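Local coordinates for DUF2666 domain-containing protein (Pyrococcus furiosus, PDB 3V68) that is of unknown function, belongs to the DUF2666 family of a hyperthermophilic archaeon and probably binds double-stranded DNA, at residues 37-51 with 159-171. Numbering follows the deposited sequence.
Sequences SNTVSSKIPGYLGEK and PLLDIARLLASIN
Val-40 and Leu-167 face each other where helix 37-43 runs nearly antiparallel to helix 160-171, their axes 8.7 Å apart at closest and their N-to-C directions 153° apart. Past that helix, the 3-10 turn 45-47 and the following loop keep following the partner helix back to its first turn, bringing Tyr-47 opposite Leu-160. Alanines suit the places where backbones come near: Ala-164 CB packs against Tyr-47 CB and Leu-48 CD2, and Ala-168 lets Ile-44 CD1 lie over its backbone. Leu-167 forks between two partners, CD2 against Val-40 CG1 at 3.7 Å and CD1 beside Tyr-47 CD2. With CG anti to its own carbonyl carbon (chi1 -71°), Tyr-47 lays its ring across helix 160-171, and Ile-163 CG2 sits over one face, 3.6 Å from the ring centroid, in a CH-pi contact. Replacing Tyr-47 by an alanine would probably leave Ile-163 and Leu-167 CD1 without the ring they pack on, and His-12 without its hydroxyl partner. Polar groups mark both ends. Glu-50, extended beyond CG, accepts the backbone N-H of Leu-160 at OE2 (N to OE2 3.0 Å), on the syn side, and that of Leu-161 at OE1 from above the carboxylate plane (N to OE1 3.0 Å), so its carboxylate receives two N-H groups of the first turn, right after the N-cap residue Pro-159, where its negative charge would probably also suit the helix dipole. At the far end Asn-171 ND2 makes a short but weak, bent bond to Ser-37 OG (2.6 Å, 117°), while Ser-41 OG, short enough to reach back one turn, hydrogen-bonds Ser-37 O (2.9 Å). The pair joins the two stretches of chain that match the DUF2666 family: helix 91-110 packs on Leu-48 and Ser-41, helix 241-248 on Leu-161 and Ala-168, and the four-stranded antiparallel sheet is reached through Tyr-47 OH bonding His-12 on strand 5-12 and Ile-163 touching Met-152 on strand 146-153.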
loop_
_atom_site.group_PDB
_atom_site.type_symbol
_atom_site.label_atom_id
_atom_site.label_comp_id
_atom_site.label_asym_id
_atom_site.label_seq_id
_atom_site.Cartn_x
_atom_site.Cartn_y
_atom_site.Cartn_z
ATOM N N SER A 37 -7.486 1.415 2.438
ATOM C CA SER A 37 -6.175 1.284 1.797
ATOM C C SER A 37 -5.345 2.558 1.970
ATOM O O SER A 37 -4.189 2.501 2.389
ATOM C CB SER A 37 -6.334 0.952 0.309
ATOM O OG SER A 37 -5.093 1.059 -0.373
ATOM N N ASN A 38 -5.940 3.708 1.667
ATOM C CA ASN A 38 -5.232 4.984 1.791
ATOM C C ASN A 38 -4.787 5.245 3.232
ATOM O O ASN A 38 -3.664 5.700 3.477
ATOM C CB ASN A 38 -6.122 6.140 1.320
ATOM C CG ASN A 38 -6.456 6.069 -0.164
ATOM O OD1 ASN A 38 -5.780 5.395 -0.946
ATOM N ND2 ASN A 38 -7.513 6.774 -0.558
ATOM N N THR A 39 -5.670 4.922 4.170
ATOM C CA THR A 39 -5.441 5.167 5.596
ATOM C C THR A 39 -4.330 4.290 6.157
ATOM O O THR A 39 -3.382 4.797 6.760
ATOM C CB THR A 39 -6.737 4.981 6.400
ATOM O OG1 THR A 39 -7.749 5.829 5.846
ATOM C CG2 THR A 39 -6.532 5.353 7.874
ATOM N N VAL A 40 -4.437 2.979 5.963
ATOM C CA VAL A 40 -3.435 2.080 6.532
ATOM C C VAL A 40 -2.070 2.267 5.873
ATOM O O VAL A 40 -1.037 2.192 6.544
ATOM C CB VAL A 40 -3.881 0.598 6.559
ATOM C CG1 VAL A 40 -5.186 0.457 7.331
ATOM C CG2 VAL A 40 -4.020 0.015 5.153
ATOM N N SER A 41 -2.063 2.544 4.572
ATOM C CA SER A 41 -0.803 2.758 3.855
ATOM C C SER A 41 -0.072 3.989 4.377
ATOM O O SER A 41 1.154 3.987 4.479
ATOM C CB SER A 41 -1.043 2.883 2.357
ATOM O OG SER A 41 -1.502 1.657 1.818
ATOM N N SER A 42 -0.831 5.023 4.728
ATOM C CA SER A 42 -0.254 6.266 5.245
ATOM C C SER A 42 0.381 6.082 6.625
ATOM O O SER A 42 1.298 6.818 6.994
ATOM C CB SER A 42 -1.312 7.374 5.298
ATOM O OG SER A 42 -2.180 7.228 6.408
ATOM N N LYS A 43 -0.104 5.091 7.370
ATOM C CA LYS A 43 0.350 4.851 8.743
ATOM C C LYS A 43 1.471 3.827 8.883
ATOM O O LYS A 43 2.157 3.803 9.904
ATOM C CB LYS A 43 -0.825 4.450 9.640
ATOM C CG LYS A 43 -1.825 5.568 9.905
ATOM C CD LYS A 43 -1.233 6.679 10.766
ATOM C CE LYS A 43 -2.277 7.736 11.072
ATOM N NZ LYS A 43 -1.701 8.859 11.861
ATOM N N ILE A 44 1.654 2.981 7.869
ATOM C CA ILE A 44 2.683 1.940 7.916
ATOM C C ILE A 44 4.083 2.476 8.270
ATOM O O ILE A 44 4.749 1.907 9.134
ATOM C CB ILE A 44 2.721 1.099 6.611
ATOM C CG1 ILE A 44 1.524 0.152 6.556
ATOM C CG2 ILE A 44 4.029 0.302 6.504
ATOM C CD1 ILE A 44 1.259 -0.430 5.189
ATOM N N PRO A 45 4.532 3.568 7.611
ATOM C CA PRO A 45 5.895 4.048 7.875
ATOM C C PRO A 45 6.183 4.371 9.343
ATOM O O PRO A 45 7.303 4.147 9.808
ATOM C CB PRO A 45 5.984 5.315 7.020
ATOM C CG PRO A 45 5.059 5.040 5.892
ATOM C CD PRO A 45 3.895 4.360 6.541
ATOM N N GLY A 46 5.179 4.865 10.066
ATOM C CA GLY A 46 5.316 5.159 11.496
ATOM C C GLY A 46 5.526 3.942 12.382
ATOM O O GLY A 46 5.828 4.079 13.574
ATOM N N TYR A 47 5.366 2.754 11.804
ATOM C CA TYR A 47 5.525 1.497 12.531
ATOM C C TYR A 47 6.750 0.704 12.075
ATOM O O TYR A 47 6.936 -0.447 12.476
ATOM C CB TYR A 47 4.256 0.644 12.408
ATOM C CG TYR A 47 3.090 1.207 13.183
ATOM C CD1 TYR A 47 2.995 1.023 14.561
ATOM C CD2 TYR A 47 2.091 1.931 12.541
ATOM C CE1 TYR A 47 1.934 1.553 15.282
ATOM C CE2 TYR A 47 1.026 2.462 13.248
ATOM C CZ TYR A 47 0.953 2.269 14.616
ATOM O OH TYR A 47 -0.107 2.796 15.312
ATOM N N LEU A 48 7.584 1.326 11.241
ATOM C CA LEU A 48 8.770 0.653 10.694
ATOM C C LEU A 48 10.075 1.072 11.372
ATOM O O LEU A 48 11.141 0.549 11.040
ATOM C CB LEU A 48 8.865 0.887 9.182
ATOM C CG LEU A 48 7.762 0.301 8.290
ATOM C CD1 LEU A 48 7.945 0.789 6.858
ATOM C CD2 LEU A 48 7.738 -1.219 8.336
ATOM N N GLY A 49 9.975 1.993 12.328
ATOM C CA GLY A 49 11.137 2.646 12.940
ATOM C C GLY A 49 12.138 1.786 13.697
ATOM O O GLY A 49 13.283 2.206 13.902
ATOM N N GLU A 50 11.718 0.594 14.120
ATOM C CA GLU A 50 12.612 -0.350 14.802
ATOM C C GLU A 50 13.681 -0.890 13.847
ATOM O O GLU A 50 14.789 -1.225 14.276
ATOM C CB GLU A 50 11.821 -1.521 15.414
ATOM C CG GLU A 50 10.802 -1.127 16.495
ATOM C CD GLU A 50 9.657 -2.134 16.671
ATOM O OE1 GLU A 50 9.352 -2.905 15.729
ATOM O OE2 GLU A 50 9.041 -2.142 17.760
ATOM N N LYS A 51 13.348 -0.955 12.556
ATOM C CA LYS A 51 14.201 -1.600 11.552
ATOM C C LYS A 51 14.613 -0.693 10.391
ATOM O O LYS A 51 15.575 -0.992 9.679
ATOM C CB LYS A 51 13.510 -2.852 10.990
ATOM C CG LYS A 51 13.172 -3.945 12.016
ATOM C CD LYS A 51 14.385 -4.380 12.827
ATOM C CE LYS A 51 15.504 -4.916 11.946
ATOM N NZ LYS A 51 16.587 -5.518 12.768
ATOM N N PRO A 159 5.345 -5.530 19.204
ATOM C CA PRO A 159 6.342 -5.006 18.269
ATOM C C PRO A 159 5.681 -4.093 17.243
ATOM O O PRO A 159 4.648 -4.458 16.665
ATOM C CB PRO A 159 6.883 -6.265 17.582
ATOM C CG PRO A 159 6.523 -7.396 18.487
ATOM C CD PRO A 159 5.238 -6.998 19.133
ATOM N N LEU A 160 6.255 -2.910 17.041
ATOM C CA LEU A 160 5.734 -1.959 16.063
ATOM C C LEU A 160 5.698 -2.558 14.667
ATOM O O LEU A 160 4.753 -2.332 13.913
ATOM C CB LEU A 160 6.548 -0.660 16.068
ATOM C CG LEU A 160 5.947 0.573 16.761
ATOM C CD1 LEU A 160 5.149 0.238 18.021
ATOM C CD2 LEU A 160 7.021 1.612 17.052
ATOM N N LEU A 161 6.721 -3.344 14.340
ATOM C CA LEU A 161 6.809 -3.996 13.040
ATOM C C LEU A 161 5.651 -4.963 12.796
ATOM O O LEU A 161 5.281 -5.210 11.649
ATOM C CB LEU A 161 8.152 -4.719 12.878
ATOM C CG LEU A 161 8.621 -4.901 11.433
ATOM C CD1 LEU A 161 9.171 -3.603 10.878
ATOM C CD2 LEU A 161 9.665 -5.994 11.336
ATOM N N ASP A 162 5.077 -5.500 13.870
ATOM C CA ASP A 162 3.939 -6.399 13.731
ATOM C C ASP A 162 2.664 -5.642 13.387
ATOM O O ASP A 162 1.826 -6.140 12.632
ATOM C CB ASP A 162 3.730 -7.252 14.976
ATOM C CG ASP A 162 2.815 -8.426 14.707
ATOM O OD1 ASP A 162 2.898 -8.983 13.591
ATOM O OD2 ASP A 162 2.010 -8.773 15.595
ATOM N N ILE A 163 2.533 -4.441 13.940
ATOM C CA ILE A 163 1.448 -3.539 13.569
ATOM C C ILE A 163 1.604 -3.160 12.097
ATOM O O ILE A 163 0.634 -3.188 11.338
ATOM C CB ILE A 163 1.396 -2.291 14.479
ATOM C CG1 ILE A 163 1.251 -2.714 15.947
ATOM C CG2 ILE A 163 0.249 -1.374 14.067
ATOM C CD1 ILE A 163 1.484 -1.597 16.939
ATOM N N ALA A 164 2.836 -2.847 11.693
ATOM C CA ALA A 164 3.139 -2.584 10.286
ATOM C C ALA A 164 2.698 -3.740 9.392
ATOM O O ALA A 164 2.117 -3.515 8.330
ATOM C CB ALA A 164 4.621 -2.311 10.096
ATOM N N ARG A 165 2.986 -4.968 9.824
ATOM C CA ARG A 165 2.623 -6.165 9.062
ATOM C C ARG A 165 1.113 -6.278 8.881
ATOM O O ARG A 165 0.635 -6.537 7.772
ATOM C CB ARG A 165 3.158 -7.435 9.731
ATOM C CG ARG A 165 3.031 -8.678 8.860
ATOM C CD ARG A 165 3.100 -9.972 9.663
ATOM N NE ARG A 165 2.240 -9.954 10.844
ATOM C CZ ARG A 165 0.921 -10.144 10.841
ATOM N NH1 ARG A 165 0.259 -10.368 9.709
ATOM N NH2 ARG A 165 0.254 -10.101 11.986
ATOM N N LEU A 166 0.374 -6.091 9.974
ATOM C CA LEU A 166 -1.084 -6.183 9.948
ATOM C C LEU A 166 -1.677 -5.107 9.050
ATOM O O LEU A 166 -2.582 -5.382 8.257
ATOM C CB LEU A 166 -1.681 -6.092 11.356
ATOM C CG LEU A 166 -3.179 -6.414 11.431
ATOM C CD1 LEU A 166 -3.455 -7.871 11.066
ATOM C CD2 LEU A 166 -3.733 -6.085 12.810
ATOM N N LEU A 167 -1.164 -3.886 9.173
ATOM C CA LEU A 167 -1.611 -2.788 8.320
ATOM C C LEU A 167 -1.346 -3.081 6.841
ATOM O O LEU A 167 -2.202 -2.833 5.992
ATOM C CB LEU A 167 -0.952 -1.472 8.736
ATOM C CG LEU A 167 -1.363 -0.888 10.092
ATOM C CD1 LEU A 167 -0.448 0.271 10.434
ATOM C CD2 LEU A 167 -2.821 -0.439 10.085
ATOM N N ALA A 168 -0.170 -3.630 6.540
ATOM C CA ALA A 168 0.172 -4.022 5.173
ATOM C C ALA A 168 -0.752 -5.124 4.650
ATOM O O ALA A 168 -1.164 -5.093 3.484
ATOM C CB ALA A 168 1.640 -4.454 5.087
ATOM N N SER A 169 -1.069 -6.085 5.517
ATOM C CA SER A 169 -1.985 -7.177 5.187
ATOM C C SER A 169 -3.395 -6.663 4.901
ATOM O O SER A 169 -4.048 -7.120 3.965
ATOM C CB SER A 169 -2.018 -8.211 6.314
ATOM O OG SER A 169 -2.723 -9.374 5.907
ATOM N N ILE A 170 -3.853 -5.704 5.706
ATOM C CA ILE A 170 -5.158 -5.080 5.489
ATOM C C ILE A 170 -5.168 -4.334 4.156
ATOM O O ILE A 170 -6.132 -4.426 3.393
ATOM C CB ILE A 170 -5.540 -4.145 6.656
ATOM C CG1 ILE A 170 -5.865 -4.981 7.897
ATOM C CG2 ILE A 170 -6.735 -3.253 6.281
ATOM C CD1 ILE A 170 -5.877 -4.200 9.194
ATOM N N ASN A 171 -4.081 -3.625 3.860
ATOM C CA ASN A 171 -3.966 -2.934 2.586
ATOM C C ASN A 171 -4.073 -3.915 1.420
ATOM O O ASN A 171 -4.749 -3.639 0.432
ATOM C CB ASN A 171 -2.646 -2.163 2.510
ATOM C CG ASN A 171 -2.513 -1.368 1.230
ATOM O OD1 ASN A 171 -1.565 -1.560 0.453
ATOM N ND2 ASN A 171 -3.455 -0.470 0.998
#